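Local coordinates for protein aminodeoxyfutalosine deaminase (Deinococcus radiodurans, PDB 2IMR) that catalyses the zinc-dependent deamination of aminodeoxyfutalosine to futalosine in menaquinone biosynthesis, and acts more weakly on adenosine and related nucleosides, at residues E247-T253 and P279-P285; T284-D290 and D311-R317; C325-H330 and E366-A371. The contacts are given in a common frame with arbitrary orientation. Numbering follows the deposited sequence.

Contact 1 (E247-T253 and P279-P285); sequences ELEMFRT and PGPDLTP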
# COMPACT_ATOMS: atom_id res chain seq x y z
N GLU A 247 -9.68 -1.85 -16.88
CA GLU A 247 -8.28 -2.12 -17.21
C GLU A 247 -8.19 -3.56 -17.69
O GLU A 247 -7.54 -3.86 -18.70
CB GLU A 247 -7.38 -1.93 -15.97
CG GLU A 247 -5.90 -2.21 -16.25
CD GLU A 247 -5.04 -2.15 -15.01
OE1 GLU A 247 -5.34 -1.33 -14.12
OE2 GLU A 247 -4.04 -2.91 -14.92
N LEU A 248 -8.85 -4.46 -16.98
CA LEU A 248 -8.85 -5.87 -17.38
C LEU A 248 -9.51 -6.00 -18.75
O LEU A 248 -9.07 -6.79 -19.60
CB LEU A 248 -9.61 -6.71 -16.35
CG LEU A 248 -9.86 -8.18 -16.71
CD1 LEU A 248 -8.53 -8.93 -16.84
CD2 LEU A 248 -10.73 -8.81 -15.63
N GLU A 249 -10.56 -5.22 -18.97
CA GLU A 249 -11.28 -5.26 -20.24
C GLU A 249 -10.41 -4.90 -21.44
O GLU A 249 -10.42 -5.61 -22.45
CB GLU A 249 -12.49 -4.32 -20.20
CG GLU A 249 -13.40 -4.47 -21.42
CD GLU A 249 -14.60 -3.55 -21.38
OE1 GLU A 249 -15.00 -3.11 -20.28
OE2 GLU A 249 -15.16 -3.27 -22.46
N MET A 250 -9.65 -3.81 -21.35
CA MET A 250 -8.83 -3.43 -22.50
C MET A 250 -7.70 -4.41 -22.78
O MET A 250 -7.29 -4.55 -23.92
CB MET A 250 -8.30 -2.00 -22.37
CG MET A 250 -7.42 -1.71 -21.18
SD MET A 250 -6.81 0.00 -21.28
CE MET A 250 -5.46 -0.09 -20.13
N PHE A 251 -7.21 -5.09 -21.75
CA PHE A 251 -6.15 -6.06 -22.00
C PHE A 251 -6.74 -7.26 -22.75
O PHE A 251 -6.03 -7.98 -23.44
CB PHE A 251 -5.50 -6.53 -20.70
CG PHE A 251 -4.32 -5.69 -20.29
CD1 PHE A 251 -4.52 -4.45 -19.70
CD2 PHE A 251 -3.03 -6.11 -20.55
CE1 PHE A 251 -3.43 -3.64 -19.38
CE2 PHE A 251 -1.94 -5.31 -20.24
CZ PHE A 251 -2.14 -4.07 -19.65
N ARG A 252 -8.05 -7.43 -22.61
CA ARG A 252 -8.75 -8.53 -23.27
C ARG A 252 -9.24 -8.17 -24.67
O ARG A 252 -9.21 -9.01 -25.57
CB ARG A 252 -9.95 -8.97 -22.43
CG ARG A 252 -9.59 -9.80 -21.20
CD ARG A 252 -10.80 -10.03 -20.31
NE ARG A 252 -10.53 -11.04 -19.30
CZ ARG A 252 -11.33 -11.32 -18.27
NH1 ARG A 252 -12.46 -10.65 -18.10
NH2 ARG A 252 -10.99 -12.27 -17.41
N THR A 253 -9.68 -6.93 -24.85
CA THR A 253 -10.23 -6.49 -26.14
C THR A 253 -9.49 -5.36 -26.85
O THR A 253 -9.71 -5.13 -28.04
CB THR A 253 -11.68 -6.01 -25.96
OG1 THR A 253 -11.68 -4.75 -25.28
CG2 THR A 253 -12.48 -7.01 -25.15
N PRO A 279 -3.76 -7.36 -27.54
CA PRO A 279 -4.66 -7.72 -26.45
C PRO A 279 -5.42 -8.95 -26.94
O PRO A 279 -5.58 -9.15 -28.14
CB PRO A 279 -5.57 -6.50 -26.33
CG PRO A 279 -4.68 -5.37 -26.77
CD PRO A 279 -3.99 -5.97 -27.98
N GLY A 280 -5.90 -9.77 -26.01
CA GLY A 280 -6.62 -10.97 -26.39
C GLY A 280 -7.46 -11.53 -25.25
O GLY A 280 -7.23 -11.19 -24.09
N PRO A 281 -8.43 -12.40 -25.55
CA PRO A 281 -9.33 -13.03 -24.58
C PRO A 281 -8.66 -13.66 -23.37
O PRO A 281 -9.20 -13.62 -22.26
CB PRO A 281 -10.06 -14.09 -25.42
CG PRO A 281 -10.11 -13.46 -26.76
CD PRO A 281 -8.71 -12.91 -26.91
N ASP A 282 -7.48 -14.23 -23.57
CA ASP A 282 -6.76 -14.89 -22.50
C ASP A 282 -5.71 -14.02 -21.82
O ASP A 282 -4.93 -14.51 -21.00
CB ASP A 282 -6.11 -16.16 -23.06
CG ASP A 282 -5.20 -15.87 -24.24
OD1 ASP A 282 -5.47 -14.88 -24.97
OD2 ASP A 282 -4.23 -16.63 -24.45
N LEU A 283 -5.67 -12.74 -22.15
CA LEU A 283 -4.69 -11.84 -21.55
C LEU A 283 -5.27 -11.03 -20.40
O LEU A 283 -6.46 -10.73 -20.36
CB LEU A 283 -4.13 -10.89 -22.61
CG LEU A 283 -2.97 -9.98 -22.18
CD1 LEU A 283 -1.73 -10.82 -21.88
CD2 LEU A 283 -2.68 -8.97 -23.29
N THR A 284 -4.40 -10.70 -19.45
CA THR A 284 -4.78 -9.88 -18.30
C THR A 284 -3.54 -9.07 -17.96
O THR A 284 -2.42 -9.47 -18.30
CB THR A 284 -5.14 -10.70 -17.05
OG1 THR A 284 -3.93 -11.20 -16.46
CG2 THR A 284 -6.08 -11.85 -17.39
N PRO A 285 -3.71 -7.93 -17.28
CA PRO A 285 -2.51 -7.16 -16.95
C PRO A 285 -1.51 -7.97 -16.13
O PRO A 285 -0.30 -7.78 -16.24
CB PRO A 285 -3.08 -5.95 -16.19
CG PRO A 285 -4.39 -6.47 -15.64
CD PRO A 285 -4.93 -7.28 -16.79
O HOH W 1 -8.35 -12.69 -19.90
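In this amidohydrolase TIM barrel, helix 245-253 follows barrel strand 238-241. Its last turns pack against the loop that runs into helix 285-292. Phe251, Pro285 and Arg252 bury the most surface here. Pro285, the first residue of helix 285-292, lies over one face of the Phe251 ring. Its CB sits 3.9 Å from the centroid of the Phe251 ring and 9° off the normal, a clear CH-pi contact. At the ring edge, Phe251 CD2 meets Leu283 CD2 at 4.0 Å. Ile275 of helix 271-275 also touches Phe251 and Leu283, so the ring packs in an apolar cluster. Leu248 extends the cluster, with its CD1 4.0 Å from Pro285 CD. Glu247 OE2 comes within 3.4 Å of Pro285 CB, but this carboxylate is hydrogen-bonded to the backbone N of Ala242.

The backbones are joined at the end of the helix. Gly280 N donates to Phe251 O at 3.1 Å. Beside this bond, Arg252 CA lies 3.2 Å from Gly280 O in a CA-H...O contact. Pro279 packs its CB 3.3 Å from Phe251 O. From Gly280 to Leu283 the loop makes a type I beta turn, closed by Leu283 N to Gly280 O at 2.9 Å.

The Arg252 side chain runs past Leu283, its CG 3.4 Å from Leu283 O. A water links the side chain to the loop: it accepts from Arg252 NE at 2.8 Å and donates to Pro281 O at 2.7 Å and Leu283 O at 2.8 Å.

Contact 2 (T284-D290 and D311-R317); sequences TPVRYLD and DIARVAR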
# COMPACT_ATOMS: atom_id res chain seq x y z
N THR A 284 -4.40 -10.70 -19.45
CA THR A 284 -4.78 -9.88 -18.30
C THR A 284 -3.54 -9.07 -17.96
O THR A 284 -2.42 -9.47 -18.30
CB THR A 284 -5.14 -10.70 -17.05
OG1 THR A 284 -3.93 -11.20 -16.46
CG2 THR A 284 -6.08 -11.85 -17.39
N PRO A 285 -3.71 -7.93 -17.28
CA PRO A 285 -2.51 -7.16 -16.95
C PRO A 285 -1.51 -7.97 -16.13
O PRO A 285 -0.30 -7.78 -16.24
CB PRO A 285 -3.08 -5.95 -16.19
CG PRO A 285 -4.39 -6.47 -15.64
CD PRO A 285 -4.93 -7.28 -16.79
N VAL A 286 -2.01 -8.88 -15.29
CA VAL A 286 -1.11 -9.69 -14.47
C VAL A 286 -0.34 -10.69 -15.33
O VAL A 286 0.87 -10.85 -15.17
CB VAL A 286 -1.89 -10.43 -13.37
CG1 VAL A 286 -0.93 -11.26 -12.52
CG2 VAL A 286 -2.63 -9.41 -12.49
N ARG A 287 -1.04 -11.36 -16.24
CA ARG A 287 -0.37 -12.33 -17.11
C ARG A 287 0.66 -11.58 -17.95
O ARG A 287 1.76 -12.06 -18.18
CB ARG A 287 -1.38 -13.03 -18.02
CG ARG A 287 -0.75 -14.13 -18.84
CD ARG A 287 -1.72 -14.73 -19.85
NE ARG A 287 -0.98 -15.51 -20.84
CZ ARG A 287 -1.35 -15.65 -22.11
NH1 ARG A 287 -2.45 -15.06 -22.56
NH2 ARG A 287 -0.59 -16.36 -22.94
N TYR A 288 0.28 -10.39 -18.41
CA TYR A 288 1.18 -9.55 -19.20
C TYR A 288 2.50 -9.33 -18.45
O TYR A 288 3.57 -9.58 -19.00
CB TYR A 288 0.51 -8.20 -19.48
CG TYR A 288 1.48 -7.10 -19.84
CD1 TYR A 288 2.30 -7.19 -20.96
CD2 TYR A 288 1.58 -5.95 -19.04
CE1 TYR A 288 3.20 -6.18 -21.28
CE2 TYR A 288 2.47 -4.93 -19.35
CZ TYR A 288 3.28 -5.05 -20.48
OH TYR A 288 4.16 -4.05 -20.79
N LEU A 289 2.42 -8.86 -17.21
CA LEU A 289 3.62 -8.61 -16.42
C LEU A 289 4.41 -9.88 -16.13
O LEU A 289 5.64 -9.88 -16.13
CB LEU A 289 3.26 -7.96 -15.08
CG LEU A 289 2.72 -6.53 -15.15
CD1 LEU A 289 2.30 -6.07 -13.75
CD2 LEU A 289 3.79 -5.61 -15.73
N ASP A 290 3.69 -10.97 -15.88
CA ASP A 290 4.33 -12.24 -15.58
C ASP A 290 5.15 -12.73 -16.78
O ASP A 290 6.31 -13.10 -16.63
CB ASP A 290 3.28 -13.27 -15.18
CG ASP A 290 3.88 -14.52 -14.57
OD1 ASP A 290 4.88 -14.40 -13.82
OD2 ASP A 290 3.35 -15.62 -14.83
N ASP A 311 -4.52 -15.35 -12.40
CA ASP A 311 -3.67 -14.22 -12.05
C ASP A 311 -3.16 -14.42 -10.62
O ASP A 311 -1.98 -14.25 -10.34
CB ASP A 311 -4.43 -12.88 -12.10
CG ASP A 311 -4.82 -12.47 -13.51
OD1 ASP A 311 -4.14 -12.86 -14.48
OD2 ASP A 311 -5.82 -11.72 -13.64
N ILE A 312 -4.06 -14.79 -9.72
CA ILE A 312 -3.69 -15.01 -8.32
C ILE A 312 -2.60 -16.08 -8.20
O ILE A 312 -1.66 -15.93 -7.43
CB ILE A 312 -4.93 -15.40 -7.48
CG1 ILE A 312 -5.89 -14.21 -7.44
CG2 ILE A 312 -4.51 -15.78 -6.06
CD1 ILE A 312 -7.24 -14.51 -6.83
N ALA A 313 -2.73 -17.16 -8.98
CA ALA A 313 -1.74 -18.23 -8.96
C ALA A 313 -0.38 -17.72 -9.42
O ALA A 313 0.66 -18.08 -8.85
CB ALA A 313 -2.20 -19.39 -9.85
N ARG A 314 -0.37 -16.86 -10.43
CA ARG A 314 0.88 -16.30 -10.94
C ARG A 314 1.55 -15.42 -9.89
O ARG A 314 2.77 -15.44 -9.72
CB ARG A 314 0.63 -15.48 -12.22
CG ARG A 314 0.14 -16.30 -13.41
CD ARG A 314 -0.20 -15.41 -14.59
NE ARG A 314 -0.62 -16.17 -15.77
CZ ARG A 314 0.21 -16.76 -16.63
NH1 ARG A 314 1.52 -16.68 -16.45
NH2 ARG A 314 -0.27 -17.42 -17.67
N VAL A 315 0.74 -14.64 -9.17
CA VAL A 315 1.25 -13.76 -8.13
C VAL A 315 1.86 -14.57 -6.99
O VAL A 315 2.94 -14.25 -6.48
CB VAL A 315 0.11 -12.86 -7.57
CG1 VAL A 315 0.59 -12.09 -6.34
CG2 VAL A 315 -0.35 -11.90 -8.65
N ALA A 316 1.16 -15.62 -6.59
CA ALA A 316 1.63 -16.49 -5.52
C ALA A 316 2.95 -17.16 -5.88
O ALA A 316 3.88 -17.22 -5.07
CB ALA A 316 0.57 -17.55 -5.22
N ARG A 317 3.04 -17.65 -7.11
CA ARG A 317 4.26 -18.31 -7.60
C ARG A 317 5.46 -17.38 -7.58
O ARG A 317 6.57 -17.79 -7.21
CB ARG A 317 4.03 -18.83 -9.03
CG ARG A 317 5.29 -19.36 -9.70
CD ARG A 317 4.98 -19.98 -11.06
NE ARG A 317 4.37 -19.03 -11.99
CZ ARG A 317 4.06 -19.33 -13.25
NH1 ARG A 317 4.29 -20.55 -13.72
NH2 ARG A 317 3.51 -18.41 -14.04
O HOH W 2 4.63 -16.22 -11.67
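Two helices on the outside of the barrel, 285-292 and 309-318, meet with their short segment axes 9.4 Å apart and crossing at 36°. Barrel strand 300-303 lies between them in sequence. Thr284 is the N-cap of the first helix. Its p rotamer (chi1 75°) places OG1 to accept from Arg287 N at 2.9 Å. The same OG1 donates to Asp311 OD1 at 2.6 Å. Asp311 is m, and its OD2 accepts from Thr308 N.

Val286, with chi1 t, points into the interface. Its CG1 meets Val315 CG2 at 4.0 Å, and Met304 touches both valines. Arg314 is m at chi1 and extended through chi2 and chi3, spanning the gap to the other helix. There Arg314 NH1 forms a salt bridge with Asp290 OD2 at 2.7 Å. Arg317 starts t,t and bends at chi3 (p), which brings its NH2 2.9 Å from Asp290 OD2 in a second salt bridge, whose hydrogen bond is weak. Asp290, Arg314 and Arg317 form a salt-bridge network.

Arg287 is extended, and its CG lies 3.5 Å from Arg314 NH2, over one face of that guanidinium. The charges are close, with Arg287 NE 3.8 Å from Arg314 NH2. Acids balance them: Glu291 and Asp282 pair with Arg287, and Asp310, besides Asp290, with Arg314. The chemistry implies a mainly polar and ionic union, with a single valine pair as its direct apolar contact.

Contact 3 (C325-H330 and E366-A371); sequences CPRSNH and EEVTFA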
# COMPACT_ATOMS: atom_id res chain seq x y z
N CYS A 325 -6.27 -1.11 -0.81
CA CYS A 325 -6.71 0.18 -0.27
C CYS A 325 -8.25 0.14 -0.33
O CYS A 325 -8.86 0.62 -1.28
CB CYS A 325 -6.18 1.34 -1.14
SG CYS A 325 -4.36 1.37 -1.35
N PRO A 326 -8.88 -0.44 0.70
CA PRO A 326 -10.33 -0.59 0.81
C PRO A 326 -11.20 0.62 0.47
O PRO A 326 -11.97 0.58 -0.49
CB PRO A 326 -10.52 -1.05 2.26
CG PRO A 326 -9.28 -1.83 2.51
CD PRO A 326 -8.22 -0.94 1.92
N ARG A 327 -11.10 1.68 1.25
CA ARG A 327 -11.93 2.85 0.98
C ARG A 327 -11.74 3.42 -0.41
O ARG A 327 -12.71 3.74 -1.09
CB ARG A 327 -11.69 3.91 2.05
CG ARG A 327 -12.21 3.48 3.41
CD ARG A 327 -11.98 4.55 4.46
NE ARG A 327 -10.56 4.81 4.66
CZ ARG A 327 -10.08 5.68 5.54
NH1 ARG A 327 -10.91 6.38 6.31
NH2 ARG A 327 -8.77 5.85 5.66
N SER A 328 -10.48 3.54 -0.83
CA SER A 328 -10.20 4.07 -2.15
C SER A 328 -10.91 3.27 -3.24
O SER A 328 -11.53 3.85 -4.14
CB SER A 328 -8.69 4.05 -2.42
OG SER A 328 -8.40 4.56 -3.72
N ASN A 329 -10.84 1.94 -3.17
CA ASN A 329 -11.50 1.11 -4.18
C ASN A 329 -13.00 1.35 -4.20
O ASN A 329 -13.62 1.36 -5.26
CB ASN A 329 -11.26 -0.38 -3.92
CG ASN A 329 -9.80 -0.77 -4.08
OD1 ASN A 329 -9.00 -0.05 -4.67
ND2 ASN A 329 -9.46 -1.94 -3.56
N HIS A 330 -13.58 1.55 -3.03
CA HIS A 330 -15.01 1.79 -2.93
C HIS A 330 -15.39 3.13 -3.57
O HIS A 330 -16.30 3.19 -4.40
CB HIS A 330 -15.46 1.76 -1.47
CG HIS A 330 -16.87 2.20 -1.28
ND1 HIS A 330 -17.95 1.53 -1.82
CD2 HIS A 330 -17.39 3.29 -0.66
CE1 HIS A 330 -19.06 2.18 -1.54
NE2 HIS A 330 -18.75 3.26 -0.84
N GLU A 366 -8.58 2.97 10.04
CA GLU A 366 -9.90 3.11 9.43
C GLU A 366 -10.11 2.12 8.28
O GLU A 366 -11.25 1.75 7.98
CB GLU A 366 -10.10 4.56 8.99
CG GLU A 366 -10.35 5.48 10.20
CD GLU A 366 -10.16 6.96 9.92
OE1 GLU A 366 -10.16 7.36 8.74
OE2 GLU A 366 -10.01 7.72 10.89
N GLU A 367 -9.02 1.69 7.66
CA GLU A 367 -9.13 0.72 6.57
C GLU A 367 -9.41 -0.65 7.16
O GLU A 367 -10.08 -1.47 6.55
CB GLU A 367 -7.83 0.67 5.76
CG GLU A 367 -7.47 1.98 5.05
CD GLU A 367 -8.50 2.40 4.01
OE1 GLU A 367 -9.33 1.57 3.60
OE2 GLU A 367 -8.45 3.58 3.58
N VAL A 368 -8.90 -0.88 8.37
CA VAL A 368 -9.12 -2.15 9.05
C VAL A 368 -10.61 -2.27 9.34
O VAL A 368 -11.22 -3.31 9.10
CB VAL A 368 -8.32 -2.22 10.37
CG1 VAL A 368 -8.77 -3.43 11.21
CG2 VAL A 368 -6.83 -2.34 10.06
N THR A 369 -11.20 -1.19 9.85
CA THR A 369 -12.62 -1.18 10.15
C THR A 369 -13.42 -1.43 8.89
O THR A 369 -14.35 -2.23 8.88
CB THR A 369 -13.03 0.17 10.76
OG1 THR A 369 -12.39 0.31 12.04
CG2 THR A 369 -14.54 0.27 10.93
N PHE A 370 -13.05 -0.74 7.81
CA PHE A 370 -13.75 -0.89 6.53
C PHE A 370 -13.61 -2.31 5.99
O PHE A 370 -14.57 -2.89 5.48
CB PHE A 370 -13.17 0.09 5.50
CG PHE A 370 -14.06 0.31 4.32
CD1 PHE A 370 -15.17 1.15 4.41
CD2 PHE A 370 -13.82 -0.33 3.11
CE1 PHE A 370 -16.02 1.35 3.33
CE2 PHE A 370 -14.66 -0.14 2.02
CZ PHE A 370 -15.76 0.70 2.12
N ALA A 371 -12.41 -2.88 6.11
CA ALA A 371 -12.14 -4.22 5.63
C ALA A 371 -12.95 -5.27 6.41
O ALA A 371 -13.37 -6.28 5.85
CB ALA A 371 -10.65 -4.53 5.73
O HOH W 3 -8.19 3.51 0.89
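Glu366 opens the second segment with a salt bridge: its OE1 accepts from Arg327 NH1 at 2.7 Å, and its CB lies over one face of the Arg327 guanidinium. Glu367 next holds the start of helix 326-331 with both carboxylate oxygens. Glu367 OE1 accepts from the backbone Arg327 N at 2.9 Å, an N in the helix's first turn. Glu367 OE2 forms a salt bridge with Arg327, accepting from NE at 2.7 Å and weakly from NH2 at 3.1 Å, which completes an Arg327-Glu366-Glu367 network. A water donates to Glu367 OE2 at 2.7 Å and accepts from Ser328 N at 2.9 Å.

One turn on, Phe370 points toward the other helix. Arg327 CG sits over its face, 4.0 Å from the ring centroid, as a CH-pi contact. Pro326 CB is 3.5 Å from Phe370 CD2, and His330 CB is 3.8 Å from Phe370 CZ. Ala371 ends the segment, its CB 4.4 Å from Pro326 CG.

The short segment axes are 9.8 Å apart at 63°. Ser328 OG hydrogen-bonds Asp354, a zinc-binding residue, so the contact ties helix 365-374 to a helix at the metal site of the amidohydrolase barrel. Helix 326-331 directly follows barrel strand 322-324, and Pro326 also packs on Leu351 of strand 349-351. Helix 365-374 is backed by helix 380-395, where Ala371 meets Leu383.

How the contacts relate
Contacts 1 and 2 form one continuous region, with centres 13 Å apart. They share Thr284 and Pro285: Pro285 faces helix 245-253, while Thr284 bonds toward helix 309-318. Asp282 OD2 pairs with Arg287 NH1 at 3.0 Å, and Phe251 CE2 packs on Tyr288 CD2 at 3.8 Å. Contact 3 stands apart, its centre 27 Å from contact 1 and 24 Å from contact 2. Contacts 1 and 3 both approach the zinc site, through different residues. The Cys325 side chain is about 6 Å from the zinc and about 4 Å from the side chains of the zinc-binding residues His99 and Asp354. That of Glu247 is about 11 Å from the zinc and about 5 Å from that of Glu243, the probable proton donor.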